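Local atomic coordinates of Uly1 (Catenovulum maritimum, PDB entry 7DRQ), a protein that cleaves, as a polysaccharide lyase of family 24, the marine polysaccharide ulvan, and binds calcium ions on a beta-propeller scaffold. Residues Gly292-Ala296 against Ala325-Pro330; Lys254-Trp260 against Leu319-Asp323; Gly357-Gly363 against Ser379-Ala385; Leu414-Pro419 against Ser441-Gly447; Asp341-Ile345 against Gln364-Val369. One frame throughout, in Å; residues are numbered along the deposited sequence.

Interaction 1: Gly292-Ala296 against Ala325-Pro330; sequences GMFYA and ALVMRP
At the apolar centre two selenomethionines meet methyl to methyl, Met-293 CE lying 3.3 Å from Met-328 CE, while Met-293 CG packs 3.7 Å from Val-327 CG2. Met-293 is extended (t, t, then m), whereas Met-328 folds back with chi2 and chi3 both m. Val-327 (m) also places CG1 3.7 Å from Tyr-295 CB, and Phe-294 (m) sets CE1 3.9 Å from Leu-326 CD1. Strand 292-296 and the short strand 326-328 run antiparallel but splayed, their axes 4.5 Å apart at closest approach, with 130° between their N-to-C directions and Phe-294 opposite Leu-326 as a non-hydrogen-bonded pair. Two backbone bonds are sound: Tyr-295 N to Ala-325 O (2.8 Å) and Val-327 N to Met-293 O (2.9 Å). Met-328 N reaches that same Met-293 O weakly at 3.5 Å; with Val-327 at -121/-28, this resembles a classic beta bulge. At the polar edge, Arg-329 makes a salt bridge to Asp-323. The chemistry implies a blade edge held by few backbone bonds and largely by apolar packing.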
# COMPACT_ATOMS: atom_id res chain seq x y z
N GLY A 292 -5.29 -6.44 18.81
CA GLY A 292 -5.43 -7.73 18.18
C GLY A 292 -4.54 -7.94 16.97
O GLY A 292 -3.84 -7.02 16.53
N MSE A 293 -4.56 -9.15 16.44
CA MSE A 293 -3.88 -9.48 15.20
C MSE A 293 -4.70 -10.58 14.54
O MSE A 293 -5.08 -11.56 15.18
CB MSE A 293 -2.44 -9.92 15.47
CG MSE A 293 -1.64 -10.18 14.22
SE MSE A 293 0.24 -10.55 14.74
CE MSE A 293 0.79 -8.81 15.35
N PHE A 294 -4.99 -10.41 13.25
CA PHE A 294 -6.01 -11.23 12.60
C PHE A 294 -5.54 -11.67 11.23
O PHE A 294 -4.74 -11.00 10.58
CB PHE A 294 -7.33 -10.45 12.50
CG PHE A 294 -7.80 -9.87 13.81
CD1 PHE A 294 -8.61 -10.61 14.66
CD2 PHE A 294 -7.40 -8.60 14.20
CE1 PHE A 294 -9.03 -10.07 15.88
CE2 PHE A 294 -7.80 -8.07 15.41
CZ PHE A 294 -8.63 -8.81 16.25
N TYR A 295 -6.10 -12.80 10.76
CA TYR A 295 -5.69 -13.37 9.48
C TYR A 295 -6.79 -14.28 8.97
O TYR A 295 -7.41 -15.01 9.75
CB TYR A 295 -4.38 -14.15 9.63
CG TYR A 295 -4.06 -15.14 8.52
CD1 TYR A 295 -3.51 -14.71 7.31
CD2 TYR A 295 -4.22 -16.51 8.71
CE1 TYR A 295 -3.17 -15.61 6.31
CE2 TYR A 295 -3.91 -17.42 7.71
CZ TYR A 295 -3.39 -16.97 6.51
OH TYR A 295 -3.05 -17.87 5.54
N ALA A 296 -7.04 -14.23 7.67
CA ALA A 296 -7.97 -15.15 7.04
C ALA A 296 -7.52 -15.37 5.60
O ALA A 296 -6.81 -14.54 5.03
CB ALA A 296 -9.41 -14.63 7.09
N ALA A 325 -11.19 -14.35 13.18
CA ALA A 325 -9.94 -14.44 12.44
C ALA A 325 -8.72 -14.21 13.32
O ALA A 325 -7.62 -13.99 12.81
CB ALA A 325 -9.96 -13.45 11.27
N LEU A 326 -8.89 -14.28 14.64
CA LEU A 326 -7.79 -14.01 15.57
C LEU A 326 -6.60 -14.94 15.35
O LEU A 326 -6.77 -16.14 15.12
CB LEU A 326 -8.30 -14.18 17.00
CG LEU A 326 -7.29 -13.90 18.12
CD1 LEU A 326 -7.01 -12.39 18.20
CD2 LEU A 326 -7.83 -14.43 19.45
N VAL A 327 -5.38 -14.40 15.45
CA VAL A 327 -4.18 -15.23 15.55
C VAL A 327 -3.39 -14.93 16.83
O VAL A 327 -2.70 -15.82 17.36
CB VAL A 327 -3.25 -15.09 14.32
CG1 VAL A 327 -3.96 -15.55 13.04
CG2 VAL A 327 -2.74 -13.66 14.17
N MSE A 328 -3.47 -13.71 17.35
CA MSE A 328 -2.61 -13.29 18.48
C MSE A 328 -3.14 -12.00 19.10
O MSE A 328 -3.76 -11.20 18.42
CB MSE A 328 -1.15 -13.10 17.99
CG MSE A 328 -0.05 -13.17 19.08
SE MSE A 328 0.43 -11.46 19.92
CE MSE A 328 0.64 -10.36 18.22
N ARG A 329 -2.95 -11.82 20.41
CA ARG A 329 -3.38 -10.58 21.05
C ARG A 329 -2.13 -9.80 21.43
O ARG A 329 -1.49 -10.14 22.43
CB ARG A 329 -4.21 -10.87 22.30
CG ARG A 329 -5.48 -11.68 22.06
CD ARG A 329 -6.65 -10.78 21.72
NE ARG A 329 -7.89 -11.54 21.82
CZ ARG A 329 -9.01 -11.21 21.19
NH1 ARG A 329 -9.05 -10.13 20.41
NH2 ARG A 329 -10.09 -11.98 21.32
N PRO A 330 -1.74 -8.76 20.69
CA PRO A 330 -0.46 -8.08 21.02
C PRO A 330 -0.46 -7.40 22.38
O PRO A 330 0.62 -7.16 22.94
CB PRO A 330 -0.30 -7.05 19.89
CG PRO A 330 -1.17 -7.53 18.78
CD PRO A 330 -2.30 -8.31 19.41

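Interaction 2: Lys254-Trp260 against Leu319-Asp323; sequences KGEIKNW and LVKAD
This is a loop-to-loop contact, partly buried and partly bridged by water, beside a propeller blade: 254-260 leads into strand 261-269, while the loop 319-323 precedes the short strand 326-328 of the same sheet. Neither segment forms a strand; residues 322-323 begin a 3-10 turn, and the nearest alpha carbons are those of Glu-256 and Lys-321, 5.5 Å apart. Trp-260 (chi1 p, chi2 -74°) gives the direct polar link, NE1 to Val-320 O at 2.9 Å, and its six-membered ring receives Ala-322 CB over one face in a CH-pi contact, 4.1 Å from the centroid. Val-320 (t) puts CG1 3.6 Å from Lys-254 O and 3.6 Å from Glu-256 N, beside Gly-255, whose phi of 136° calls for glycine. Glu-256 (t, p) divides its carboxylate: OE1 accepts Ile-257 N at 2.8 Å, while OE2 receives two waters. Water 1, 2.6 Å from Glu-256 OE2, accepts Ala-322 N at 2.9 Å; water 2, 2.8 Å from Glu-256 OE2, accepts Asp-323 N at 3.0 Å. Backbone bonds from Trp-260 to Gly-226 and from Leu-319 to Phe-246 reach the preceding blade; 254-260 links successive blades of the beta-propeller, and 319-323, within the later blade, packs on it.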
# COMPACT_ATOMS: atom_id res chain seq x y z
N LYS A 254 -24.76 -5.08 13.69
CA LYS A 254 -24.86 -6.30 12.90
C LYS A 254 -24.31 -7.52 13.63
O LYS A 254 -24.19 -8.58 13.02
CB LYS A 254 -24.16 -6.10 11.55
CG LYS A 254 -24.72 -4.92 10.79
CD LYS A 254 -24.09 -4.74 9.41
CE LYS A 254 -24.72 -3.55 8.71
NZ LYS A 254 -23.92 -3.06 7.57
N GLY A 255 -23.97 -7.39 14.91
CA GLY A 255 -23.52 -8.53 15.67
C GLY A 255 -22.31 -8.28 16.56
O GLY A 255 -22.07 -9.05 17.49
N GLU A 256 -21.55 -7.22 16.29
CA GLU A 256 -20.40 -6.88 17.12
C GLU A 256 -20.82 -5.90 18.22
O GLU A 256 -21.87 -5.26 18.15
CB GLU A 256 -19.29 -6.27 16.25
CG GLU A 256 -17.93 -6.00 16.97
CD GLU A 256 -17.35 -7.22 17.67
OE1 GLU A 256 -17.87 -7.61 18.74
OE2 GLU A 256 -16.37 -7.79 17.16
N ILE A 257 -19.98 -5.79 19.26
CA ILE A 257 -20.33 -4.91 20.37
C ILE A 257 -20.34 -3.45 19.96
O ILE A 257 -21.00 -2.63 20.61
CB ILE A 257 -19.39 -5.12 21.57
CG1 ILE A 257 -17.94 -4.84 21.17
CG2 ILE A 257 -19.54 -6.51 22.14
CD1 ILE A 257 -17.00 -4.66 22.35
N LYS A 258 -19.66 -3.10 18.87
CA LYS A 258 -19.39 -1.72 18.49
C LYS A 258 -18.87 -1.74 17.06
O LYS A 258 -18.35 -2.76 16.59
CB LYS A 258 -18.37 -1.08 19.43
CG LYS A 258 -18.05 0.39 19.21
CD LYS A 258 -16.83 0.76 20.02
CE LYS A 258 -16.49 2.26 19.96
NZ LYS A 258 -16.40 2.80 18.59
N ASN A 259 -19.00 -0.61 16.37
CA ASN A 259 -18.31 -0.44 15.10
C ASN A 259 -16.80 -0.57 15.30
O ASN A 259 -16.28 -0.33 16.38
CB ASN A 259 -18.62 0.94 14.51
CG ASN A 259 -20.06 1.08 14.05
OD1 ASN A 259 -20.81 0.10 13.96
ND2 ASN A 259 -20.46 2.31 13.77
N TRP A 260 -16.10 -0.95 14.23
CA TRP A 260 -14.64 -1.00 14.28
C TRP A 260 -14.09 -0.66 12.90
O TRP A 260 -14.84 -0.54 11.93
CB TRP A 260 -14.13 -2.37 14.76
CG TRP A 260 -14.64 -3.58 14.00
CD1 TRP A 260 -15.89 -4.14 14.06
CD2 TRP A 260 -13.90 -4.39 13.06
NE1 TRP A 260 -15.97 -5.23 13.24
CE2 TRP A 260 -14.76 -5.40 12.61
CE3 TRP A 260 -12.59 -4.34 12.57
CZ2 TRP A 260 -14.36 -6.38 11.69
CZ3 TRP A 260 -12.20 -5.31 11.65
CH2 TRP A 260 -13.08 -6.30 11.22
N LEU A 319 -17.29 -10.35 7.19
CA LEU A 319 -16.99 -10.52 8.61
C LEU A 319 -17.58 -9.39 9.44
O LEU A 319 -17.53 -8.22 9.06
CB LEU A 319 -15.47 -10.57 8.81
CG LEU A 319 -14.93 -11.06 10.15
CD1 LEU A 319 -15.43 -12.47 10.47
CD2 LEU A 319 -13.37 -11.00 10.15
N VAL A 320 -18.11 -9.75 10.61
CA VAL A 320 -18.65 -8.78 11.56
C VAL A 320 -17.82 -8.73 12.84
O VAL A 320 -17.56 -7.65 13.36
CB VAL A 320 -20.13 -9.08 11.88
CG1 VAL A 320 -20.66 -8.04 12.88
CG2 VAL A 320 -20.96 -9.09 10.61
N LYS A 321 -17.43 -9.90 13.36
CA LYS A 321 -16.64 -10.03 14.58
C LYS A 321 -15.22 -10.43 14.19
O LYS A 321 -14.98 -11.58 13.81
CB LYS A 321 -17.23 -11.09 15.52
CG LYS A 321 -18.62 -10.83 16.07
CD LYS A 321 -19.04 -12.04 16.95
CE LYS A 321 -19.70 -13.18 16.13
NZ LYS A 321 -18.87 -14.42 15.84
N ALA A 322 -14.27 -9.50 14.33
CA ALA A 322 -12.90 -9.79 13.90
C ALA A 322 -12.32 -11.02 14.60
O ALA A 322 -11.50 -11.74 14.00
CB ALA A 322 -12.00 -8.57 14.15
N ASP A 323 -12.72 -11.30 15.84
CA ASP A 323 -12.11 -12.39 16.59
C ASP A 323 -12.25 -13.75 15.91
O ASP A 323 -11.47 -14.65 16.21
CB ASP A 323 -12.71 -12.46 18.01
CG ASP A 323 -12.13 -11.40 18.94
OD1 ASP A 323 -11.28 -10.61 18.48
OD2 ASP A 323 -12.54 -11.35 20.12
O HOH W 1 -14.49 -6.92 15.63
O HOH W 2 -14.52 -9.81 17.76

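Interaction 3: Gly357-Gly363 against Ser379-Ala385; sequences GDLHLIG and SHTYQKA
In this antiparallel hairpin of a propeller blade, the axes of 359-363 and 379-383 approach to 4.6 Å, their directions 167° apart. Hydrogen-bonded pairs Leu-359/Gln-383, Leu-361/Thr-381 and Gly-363/Ser-379 alternate with non-hydrogen-bonded His-360/Tyr-382 and Ile-362/His-380. Backbone bonds are reciprocal: Leu-359 N to Gln-383 O 3.0 Å and Gln-383 N to Leu-359 O 2.8 Å; Leu-361 N to Thr-381 O 2.8 Å and Thr-381 N to Leu-361 O 2.7 Å; Gly-363 N to Ser-379 O 3.1 Å and Ser-379 N to Gly-363 O 2.9 Å. One face carries an aromatic cluster of His-360 (m), His-380 (t) and Tyr-382 (p), with His-360 ND1 and His-380 NE2 hydrogen-bonded at 2.8 Å. On the other face Leu-361 CD1 lies 4.1 Å from Thr-381 CG2, and Leu-359 and Leu-361 meet Tyr-295 of the neighbouring blade. Asp-358 OD1 accepts Ala-385 N at 2.8 Å, while OD2 bonds Thr-354. Water 3 donates to Leu-361 O (3.1 Å) and hydrogen-bonds Ser-379 OG (2.8 Å) and Thr-381 OG1 (2.9 Å), itself bonded to Thr-392 OG1.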
# COMPACT_ATOMS: atom_id res chain seq x y z
N GLY A 357 3.48 -22.80 2.50
CA GLY A 357 2.36 -22.69 3.43
C GLY A 357 2.74 -22.19 4.79
O GLY A 357 1.87 -22.18 5.68
N ASP A 358 4.00 -21.78 5.00
CA ASP A 358 4.40 -21.19 6.27
C ASP A 358 3.74 -19.83 6.44
O ASP A 358 3.87 -18.95 5.58
CB ASP A 358 5.92 -21.01 6.35
CG ASP A 358 6.69 -22.23 5.89
OD1 ASP A 358 6.56 -23.29 6.53
OD2 ASP A 358 7.42 -22.12 4.87
N LEU A 359 3.06 -19.64 7.56
CA LEU A 359 2.36 -18.40 7.86
C LEU A 359 3.22 -17.56 8.80
O LEU A 359 3.69 -18.07 9.82
CB LEU A 359 1.01 -18.69 8.50
CG LEU A 359 0.32 -17.52 9.20
CD1 LEU A 359 -0.11 -16.49 8.18
CD2 LEU A 359 -0.88 -18.01 10.02
N HIS A 360 3.40 -16.28 8.47
CA HIS A 360 4.25 -15.37 9.22
C HIS A 360 3.55 -14.03 9.38
O HIS A 360 3.04 -13.49 8.39
CB HIS A 360 5.59 -15.16 8.52
CG HIS A 360 6.44 -16.39 8.48
ND1 HIS A 360 7.37 -16.67 9.46
CD2 HIS A 360 6.48 -17.42 7.61
CE1 HIS A 360 7.94 -17.83 9.19
NE2 HIS A 360 7.43 -18.30 8.07
N LEU A 361 3.52 -13.50 10.61
CA LEU A 361 3.00 -12.17 10.89
C LEU A 361 3.91 -11.44 11.86
O LEU A 361 4.42 -12.04 12.81
CB LEU A 361 1.59 -12.20 11.50
CG LEU A 361 0.58 -13.12 10.80
CD1 LEU A 361 0.49 -14.49 11.49
CD2 LEU A 361 -0.78 -12.45 10.75
N ILE A 362 4.09 -10.14 11.63
CA ILE A 362 4.94 -9.32 12.49
C ILE A 362 4.15 -8.11 12.96
O ILE A 362 3.18 -7.68 12.32
CB ILE A 362 6.24 -8.89 11.80
CG1 ILE A 362 5.94 -8.04 10.57
CG2 ILE A 362 7.07 -10.11 11.42
CD1 ILE A 362 7.18 -7.37 9.99
N GLY A 363 4.58 -7.55 14.09
CA GLY A 363 3.92 -6.39 14.66
C GLY A 363 4.89 -5.59 15.51
O GLY A 363 5.93 -6.10 15.95
N SER A 379 7.16 -8.28 17.42
CA SER A 379 6.74 -9.67 17.52
C SER A 379 6.79 -10.34 16.16
O SER A 379 6.59 -9.71 15.12
CB SER A 379 5.32 -9.84 18.11
OG SER A 379 4.37 -9.06 17.40
N HIS A 380 7.07 -11.64 16.19
CA HIS A 380 7.04 -12.50 15.02
C HIS A 380 6.18 -13.70 15.38
O HIS A 380 6.52 -14.45 16.31
CB HIS A 380 8.45 -12.93 14.62
CG HIS A 380 8.51 -13.79 13.40
ND1 HIS A 380 9.67 -14.43 13.02
CD2 HIS A 380 7.57 -14.12 12.48
CE1 HIS A 380 9.44 -15.11 11.90
NE2 HIS A 380 8.18 -14.94 11.55
N THR A 381 5.08 -13.88 14.67
CA THR A 381 4.17 -15.00 14.88
C THR A 381 4.23 -15.90 13.66
O THR A 381 4.12 -15.41 12.53
CB THR A 381 2.74 -14.50 15.10
OG1 THR A 381 2.69 -13.73 16.31
CG2 THR A 381 1.77 -15.67 15.21
N TYR A 382 4.44 -17.20 13.86
CA TYR A 382 4.65 -18.02 12.67
C TYR A 382 4.18 -19.44 12.90
O TYR A 382 4.15 -19.95 14.03
CB TYR A 382 6.11 -18.00 12.20
CG TYR A 382 7.11 -18.48 13.21
CD1 TYR A 382 7.61 -17.61 14.19
CD2 TYR A 382 7.58 -19.79 13.19
CE1 TYR A 382 8.54 -18.05 15.13
CE2 TYR A 382 8.52 -20.24 14.12
CZ TYR A 382 9.00 -19.35 15.08
OH TYR A 382 9.92 -19.78 16.01
N GLN A 383 3.78 -20.07 11.81
CA GLN A 383 3.25 -21.43 11.82
C GLN A 383 3.90 -22.16 10.65
O GLN A 383 3.66 -21.81 9.49
CB GLN A 383 1.73 -21.44 11.71
CG GLN A 383 1.12 -22.82 11.88
CD GLN A 383 -0.36 -22.88 11.51
OE1 GLN A 383 -0.78 -22.28 10.53
NE2 GLN A 383 -1.13 -23.63 12.30
N LYS A 384 4.71 -23.16 10.95
CA LYS A 384 5.41 -23.88 9.89
C LYS A 384 4.42 -24.76 9.11
O LYS A 384 3.63 -25.50 9.70
CB LYS A 384 6.53 -24.74 10.48
CG LYS A 384 7.31 -25.53 9.42
CD LYS A 384 8.57 -26.14 10.01
CE LYS A 384 9.24 -27.06 9.02
NZ LYS A 384 10.52 -27.61 9.54
N ALA A 385 4.47 -24.65 7.78
CA ALA A 385 3.72 -25.50 6.85
C ALA A 385 2.21 -25.46 7.11
O ALA A 385 1.49 -26.40 6.76
CB ALA A 385 4.23 -26.95 6.90
O HOH W 3 3.62 -11.09 15.66

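Interaction 4: Leu414-Pro419 against Ser441-Gly447; sequences LEQGRP and SQSFQKG
Phe-444, Leu-414 and Gly-417 carry this contact, in which a tight hairpin turn leans on the start of another strand. Residues 415-418 form a type I' turn, Gln-416 at 53/34 and Gly-417 at 85/-6, closed by Arg-418 N to Glu-415 O (3.0 Å) and Glu-415 N to Arg-418 O (2.8 Å). Gly-417 faces Ser-443, alpha carbons 4.2 Å apart; a CB here would clash with Ser-443 OG. Its carbonyl provides the direct backbone bond, Phe-444 N to Gly-417 O at 2.7 Å. The Phe-444 side chain (m) sets CD2 4.0 Å from Pro-419 CD, which meets the ring at its edge. Leu-414 (m, t) directs CD1 toward the corner at Gln-445, 4.0 Å from Phe-444 CB and 3.6 Å from Lys-446 N. Water 4 donates to Gln-416 O (2.9 Å) and hydrogen-bonds Ser-443 OG (2.6 Å). Phe-444 and Leu-414 also touch Leu-460, so the hairpin of one sheet, 403-436, packs on the next, 444-478: blade-to-blade packing of a beta-propeller.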
# COMPACT_ATOMS: atom_id res chain seq x y z
N LEU A 414 17.07 -0.59 4.83
CA LEU A 414 18.23 0.28 4.69
C LEU A 414 18.95 0.34 6.02
O LEU A 414 18.32 0.59 7.05
CB LEU A 414 17.81 1.68 4.24
CG LEU A 414 17.01 1.69 2.93
CD1 LEU A 414 16.40 3.06 2.61
CD2 LEU A 414 17.90 1.23 1.77
N GLU A 415 20.25 0.10 6.00
CA GLU A 415 21.08 0.23 7.18
C GLU A 415 22.20 1.20 6.83
O GLU A 415 22.96 0.95 5.89
CB GLU A 415 21.64 -1.12 7.62
CG GLU A 415 22.39 -1.08 8.94
CD GLU A 415 22.65 -2.47 9.48
OE1 GLU A 415 21.72 -3.05 10.09
OE2 GLU A 415 23.76 -2.99 9.27
N GLN A 416 22.27 2.31 7.56
CA GLN A 416 23.17 3.42 7.23
C GLN A 416 22.96 3.87 5.80
O GLN A 416 23.92 4.25 5.11
CB GLN A 416 24.63 3.04 7.47
CG GLN A 416 24.97 2.77 8.94
CD GLN A 416 26.37 2.20 9.12
OE1 GLN A 416 26.94 2.29 10.21
NE2 GLN A 416 26.92 1.61 8.06
N GLY A 417 21.72 3.80 5.31
CA GLY A 417 21.38 4.20 3.96
C GLY A 417 21.57 3.15 2.90
O GLY A 417 21.19 3.39 1.74
N ARG A 418 22.14 1.99 3.23
CA ARG A 418 22.50 0.99 2.25
C ARG A 418 21.57 -0.21 2.34
O ARG A 418 21.24 -0.66 3.45
CB ARG A 418 23.95 0.53 2.45
CG ARG A 418 24.90 1.73 2.61
CD ARG A 418 26.29 1.41 2.15
NE ARG A 418 26.91 0.32 2.91
CZ ARG A 418 27.56 0.48 4.06
NH1 ARG A 418 27.68 1.68 4.61
NH2 ARG A 418 28.10 -0.58 4.66
N PRO A 419 21.10 -0.72 1.21
CA PRO A 419 20.16 -1.85 1.24
C PRO A 419 20.80 -3.10 1.85
O PRO A 419 21.95 -3.43 1.58
CB PRO A 419 19.81 -2.06 -0.24
CG PRO A 419 19.99 -0.71 -0.85
CD PRO A 419 21.20 -0.12 -0.14
N SER A 441 28.97 2.76 -1.71
CA SER A 441 27.78 2.80 -2.53
C SER A 441 26.86 3.93 -2.06
O SER A 441 27.10 4.58 -1.05
CB SER A 441 27.06 1.44 -2.48
OG SER A 441 26.79 1.07 -1.14
N GLN A 442 25.77 4.14 -2.80
CA GLN A 442 24.90 5.27 -2.52
C GLN A 442 24.12 5.07 -1.22
O GLN A 442 23.95 3.96 -0.72
CB GLN A 442 23.90 5.48 -3.66
CG GLN A 442 24.55 5.79 -4.99
CD GLN A 442 23.58 5.62 -6.11
OE1 GLN A 442 23.64 4.64 -6.85
NE2 GLN A 442 22.64 6.55 -6.24
N SER A 443 23.63 6.18 -0.68
CA SER A 443 22.81 6.17 0.52
C SER A 443 21.39 6.55 0.16
O SER A 443 21.16 7.52 -0.57
CB SER A 443 23.36 7.14 1.57
OG SER A 443 24.39 6.51 2.32
N PHE A 444 20.43 5.80 0.69
CA PHE A 444 19.02 6.01 0.40
C PHE A 444 18.27 6.31 1.69
O PHE A 444 18.65 5.87 2.78
CB PHE A 444 18.43 4.78 -0.32
CG PHE A 444 19.18 4.43 -1.58
CD1 PHE A 444 18.96 5.14 -2.74
CD2 PHE A 444 20.13 3.42 -1.58
CE1 PHE A 444 19.66 4.83 -3.92
CE2 PHE A 444 20.84 3.10 -2.74
CZ PHE A 444 20.60 3.80 -3.91
N GLN A 445 17.19 7.08 1.54
CA GLN A 445 16.38 7.62 2.61
C GLN A 445 15.11 6.82 2.84
O GLN A 445 14.55 6.83 3.96
CB GLN A 445 16.01 9.06 2.24
CG GLN A 445 15.19 9.84 3.22
CD GLN A 445 15.30 11.33 2.94
OE1 GLN A 445 16.33 11.80 2.45
NE2 GLN A 445 14.24 12.07 3.22
N LYS A 446 14.65 6.11 1.81
CA LYS A 446 13.37 5.42 1.81
C LYS A 446 13.36 4.46 0.63
O LYS A 446 13.91 4.77 -0.42
CB LYS A 446 12.21 6.42 1.70
CG LYS A 446 10.81 5.83 1.81
CD LYS A 446 9.76 6.89 1.49
CE LYS A 446 8.38 6.50 2.01
NZ LYS A 446 7.86 5.25 1.36
N GLY A 447 12.72 3.32 0.79
CA GLY A 447 12.56 2.42 -0.34
C GLY A 447 11.27 1.65 -0.23
O GLY A 447 10.77 1.42 0.88
O HOH W 4 24.48 7.07 4.86

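Interaction 5: Asp341-Ile345 against Gln364-Val369; sequences DQVSI and QTNEWV
Asp-341 starts the segment in a left-handed conformation (63/12), its O 3.2 Å from Trp-368 CD1 and its backbone hydrogen-bonded to Asp-285, a calcium ligand. At Gln-342 the pairing begins: its O accepts Trp-368 N at 2.7 Å, and the extended side chain (t, t) carries NE2 to Glu-367 OE2 at 2.9 Å. Val-343 pairs with Glu-367, antiparallel and non-hydrogen-bonded, alpha carbons 5.1 Å apart; its CG1 (chi1 t) lies 3.7 Å from Thr-365 CG2. Ser-344 then forms a hydrogen-bonded pair with Asn-366, Ser-344 N to Asn-366 O at 2.8 Å and Asn-366 N to Ser-344 O at 3.0 Å. Its CB is 3.8 Å from Trp-368 CB, and water 5 spans Ser-344 OG (2.6 Å) and Asn-366 ND2 (2.9 Å); the hydroxyl also bonds Arg-288, which makes a cation-pi contact with Trp-368. Ile-345 (m, t) ends the segment, CG1 4.0 Å from Thr-365 CG2. Because Val-343 also makes backbone bonds to Arg-286 and Arg-288, this short strand lies between strand 359-369 and the chain that supplies Leu-283, Asp-285 and Phe-287 to calcium. The chemistry therefore implies a predominantly polar, backbone-led junction that couples a propeller blade to a metal-binding loop.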
# COMPACT_ATOMS: atom_id res chain seq x y z
N ASP A 341 -4.82 3.76 27.22
CA ASP A 341 -3.93 4.04 26.09
C ASP A 341 -2.50 3.53 26.29
O ASP A 341 -1.62 3.86 25.49
CB ASP A 341 -3.90 5.54 25.78
CG ASP A 341 -5.24 6.06 25.32
OD1 ASP A 341 -6.09 5.23 24.93
OD2 ASP A 341 -5.44 7.29 25.34
N GLN A 342 -2.25 2.70 27.31
CA GLN A 342 -0.87 2.28 27.60
C GLN A 342 -0.30 1.32 26.55
O GLN A 342 0.93 1.21 26.44
CB GLN A 342 -0.78 1.62 28.98
CG GLN A 342 0.63 1.68 29.60
CD GLN A 342 0.68 1.17 31.04
OE1 GLN A 342 -0.35 1.02 31.69
NE2 GLN A 342 1.89 0.88 31.52
N VAL A 343 -1.14 0.62 25.80
CA VAL A 343 -0.69 -0.21 24.68
C VAL A 343 -0.97 0.56 23.40
O VAL A 343 -2.13 0.77 23.04
CB VAL A 343 -1.38 -1.58 24.65
CG1 VAL A 343 -0.82 -2.43 23.48
CG2 VAL A 343 -1.25 -2.30 25.97
N SER A 344 0.09 0.96 22.70
CA SER A 344 -0.04 1.81 21.53
C SER A 344 0.43 1.00 20.32
O SER A 344 1.62 0.70 20.19
CB SER A 344 0.76 3.10 21.68
OG SER A 344 0.70 3.88 20.50
N ILE A 345 -0.52 0.61 19.48
CA ILE A 345 -0.25 -0.11 18.24
C ILE A 345 -0.71 0.79 17.10
O ILE A 345 -1.92 0.97 16.91
CB ILE A 345 -0.97 -1.46 18.19
CG1 ILE A 345 -0.51 -2.35 19.36
CG2 ILE A 345 -0.74 -2.15 16.85
CD1 ILE A 345 -1.43 -3.55 19.57
N GLN A 364 4.53 -4.33 15.73
CA GLN A 364 5.21 -3.48 16.69
C GLN A 364 4.19 -3.03 17.73
O GLN A 364 3.18 -2.42 17.39
CB GLN A 364 5.85 -2.26 16.03
CG GLN A 364 6.67 -1.46 17.04
CD GLN A 364 7.27 -0.19 16.46
OE1 GLN A 364 7.40 -0.04 15.24
NE2 GLN A 364 7.65 0.73 17.35
N THR A 365 4.47 -3.34 18.99
CA THR A 365 3.56 -3.05 20.09
C THR A 365 4.30 -2.17 21.09
O THR A 365 5.29 -2.62 21.69
CB THR A 365 3.08 -4.35 20.75
OG1 THR A 365 2.42 -5.15 19.76
CG2 THR A 365 2.09 -4.06 21.91
N ASN A 366 3.85 -0.94 21.27
CA ASN A 366 4.57 0.03 22.08
C ASN A 366 3.89 0.25 23.42
O ASN A 366 2.65 0.25 23.50
CB ASN A 366 4.70 1.37 21.36
CG ASN A 366 5.39 1.24 20.02
OD1 ASN A 366 6.39 0.53 19.90
ND2 ASN A 366 4.86 1.91 19.01
N GLU A 367 4.69 0.46 24.46
CA GLU A 367 4.16 0.89 25.75
C GLU A 367 4.13 2.42 25.79
O GLU A 367 5.13 3.07 25.48
CB GLU A 367 5.00 0.35 26.91
CG GLU A 367 4.34 0.66 28.27
CD GLU A 367 4.99 -0.06 29.43
OE1 GLU A 367 6.04 -0.70 29.20
OE2 GLU A 367 4.46 0.02 30.57
N TRP A 368 2.99 2.98 26.19
CA TRP A 368 2.71 4.40 26.05
C TRP A 368 2.37 4.96 27.43
O TRP A 368 1.29 4.69 27.96
CB TRP A 368 1.55 4.59 25.06
CG TRP A 368 1.09 5.99 24.80
CD1 TRP A 368 0.03 6.62 25.40
CD2 TRP A 368 1.60 6.90 23.83
NE1 TRP A 368 -0.11 7.89 24.89
CE2 TRP A 368 0.84 8.08 23.92
CE3 TRP A 368 2.66 6.85 22.91
CZ2 TRP A 368 1.09 9.20 23.13
CZ3 TRP A 368 2.90 7.96 22.12
CH2 TRP A 368 2.12 9.12 22.23
N VAL A 369 3.31 5.72 28.01
CA VAL A 369 3.19 6.24 29.38
C VAL A 369 3.53 7.72 29.38
O VAL A 369 4.56 8.13 28.83
CB VAL A 369 4.10 5.48 30.36
CG1 VAL A 369 4.12 6.17 31.71
CG2 VAL A 369 3.64 4.04 30.51
O HOH W 5 2.64 3.78 18.76

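How the interactions relate
From the N terminus, interaction 2 opens at 254-260; interaction 1 opens at 292-296 before 319-323 closes interaction 2, and itself closes at 325-330, so the two cross in sequence, interaction 2 beside the sheet that holds interaction 1, meeting through the salt bridge between Arg-329 and Asp-323. Interaction 5 opens at 341-345 and interaction 3 at 357-363; they cross because adjoining parts of strand 359-369 serve each, closing at 364-369 and 379-385. Interaction 1 touches both: Tyr-295 packs on Leu-359, and Pro-330 on Thr-365 and Ile-345, joining neighbouring sheets. Interaction 4 follows in series, opening at 414-419 and closing at 441-447, and ties sheet 403-436 to the C-terminal one, which also holds strand 3-15.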